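Local coordinates for hypothetical protein HI1011 (Haemophilus influenzae, PDB 1YZY), which catalyses the ATP-dependent phosphorylation of 3-oxo-tetronate to 3-oxo-tetronate 4-phosphate, acting as a four-carbon acid sugar kinase, at residues A340-Q344 against Y345-N349. Numbering follows the deposited sequence.
Sequences AKLKQ and YGVTN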
# COMPACT_ATOMS: atom_id res chain seq x y z
N ALA A 340 -18.60 -4.46 14.59
CA ALA A 340 -19.64 -5.19 13.88
C ALA A 340 -21.03 -4.73 14.33
O ALA A 340 -21.95 -4.64 13.51
CB ALA A 340 -19.49 -6.68 14.11
N LYS A 341 -21.18 -4.46 15.62
CA LYS A 341 -22.46 -4.00 16.17
C LYS A 341 -22.76 -2.58 15.71
O LYS A 341 -23.91 -2.27 15.38
CB LYS A 341 -22.45 -4.07 17.70
CG LYS A 341 -22.33 -5.48 18.27
CD LYS A 341 -22.48 -5.53 19.78
CE LYS A 341 -23.89 -5.92 20.22
NZ LYS A 341 -24.95 -4.95 19.82
N LEU A 342 -21.74 -1.73 15.69
CA LEU A 342 -21.89 -0.35 15.26
C LEU A 342 -22.27 -0.26 13.79
O LEU A 342 -23.06 0.61 13.41
CB LEU A 342 -20.62 0.46 15.53
CG LEU A 342 -20.18 0.61 16.99
CD1 LEU A 342 -18.81 1.25 17.05
CD2 LEU A 342 -21.20 1.43 17.76
N LYS A 343 -21.71 -1.14 12.97
CA LYS A 343 -22.03 -1.11 11.54
C LYS A 343 -23.49 -1.52 11.32
O LYS A 343 -24.17 -0.96 10.46
CB LYS A 343 -21.11 -2.03 10.73
CG LYS A 343 -21.16 -1.76 9.23
CD LYS A 343 -20.49 -2.84 8.41
CE LYS A 343 -21.39 -4.06 8.25
NZ LYS A 343 -20.72 -5.17 7.52
N GLN A 344 -23.94 -2.53 12.06
CA GLN A 344 -25.32 -3.00 11.97
C GLN A 344 -26.27 -1.88 12.42
O GLN A 344 -27.36 -1.71 11.87
CB GLN A 344 -25.53 -4.26 12.81
CG GLN A 344 -26.99 -4.73 12.94
CD GLN A 344 -27.67 -5.01 11.59
OE1 GLN A 344 -28.85 -4.73 11.41
NE2 GLN A 344 -26.92 -5.60 10.66
N TYR A 345 -25.84 -1.12 13.42
CA TYR A 345 -26.63 -0.01 13.94
C TYR A 345 -26.74 1.13 12.92
O TYR A 345 -27.78 1.79 12.82
CB TYR A 345 -26.03 0.50 15.25
CG TYR A 345 -26.67 1.76 15.77
CD1 TYR A 345 -27.93 1.74 16.37
CD2 TYR A 345 -26.03 2.99 15.63
CE1 TYR A 345 -28.54 2.92 16.81
CE2 TYR A 345 -26.63 4.17 16.06
CZ TYR A 345 -27.88 4.13 16.65
OH TYR A 345 -28.47 5.31 17.06
N GLY A 346 -25.66 1.39 12.18
CA GLY A 346 -25.70 2.45 11.19
C GLY A 346 -24.49 3.37 11.11
O GLY A 346 -24.57 4.43 10.46
N VAL A 347 -23.41 3.04 11.81
CA VAL A 347 -22.20 3.86 11.76
C VAL A 347 -21.54 3.56 10.41
O VAL A 347 -21.38 2.40 10.04
CB VAL A 347 -21.23 3.54 12.92
CG1 VAL A 347 -19.87 4.18 12.68
CG2 VAL A 347 -21.81 4.05 14.23
N THR A 348 -21.22 4.62 9.66
CA THR A 348 -20.62 4.46 8.34
C THR A 348 -19.16 4.85 8.18
O THR A 348 -18.54 4.50 7.17
CB THR A 348 -21.47 5.16 7.24
OG1 THR A 348 -21.78 6.51 7.63
CG2 THR A 348 -22.75 4.40 7.00
N ASN A 349 -18.60 5.52 9.17
CA ASN A 349 -17.20 5.95 9.10
C ASN A 349 -16.41 5.39 10.28
O ASN A 349 -16.77 5.62 11.45
CB ASN A 349 -17.10 7.49 9.12
CG ASN A 349 -17.95 8.16 8.06
OD1 ASN A 349 -18.50 9.24 8.29
ND2 ASN A 349 -18.01 7.58 6.87
O HOH W 1 -23.84 1.37 8.80
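The C-terminal end of helix 324-345 is closed by a Schellman motif, in which Leu342 and Val347 meet through both backbone and side chain. Gly346, the first residue to leave helical geometry, reverses the chain with a positive phi of 137°, an angle at which a side chain would press against the carbonyl oxygen of Tyr345. The turn brings Val347 N back to Leu342 O at 2.9 Å, in a nearly straight bond (168° at the hydrogen). Gly346 N donates to the same Leu342 O at 3.0 Å, from the other face of the carbonyl plane, so that one oxygen holds both amides that follow the last helical residue. One residue earlier, Tyr345 N still makes the regular i to i-4 helical bond to Lys341 O.

The apolar part of the motif lies beside these backbone bonds. Val347 has CG1 anti to its own backbone N (chi1 168°), which leaves CG2 on the N side, 4.0 Å from Leu342 CB; Val347 CB itself rests 3.5 Å from Leu342 O. Both side chains also pack on Val249 of strand 248-252, tying the helix end to that strand. Tyr345 CB sits 3.5 Å from Leu342 O, which lies at the edge of the tyrosine ring and near its plane, while the tyrosine side chain also touches Ile295 of helix 286-295 and Leu298 in the loop after it. A water donates to Lys343 O and to Val347 O, 2.9 Å from each, bridging the last turn to the departing chain. Lys343 NZ forms a salt bridge with Glu388.

Glycine at the reversal, the six-to-one backbone bond and the apolar pair spanning it characterise the Schellman C-cap, used here to pass from helix 324-345 into strand 349-353 of the nucleotide-binding domain.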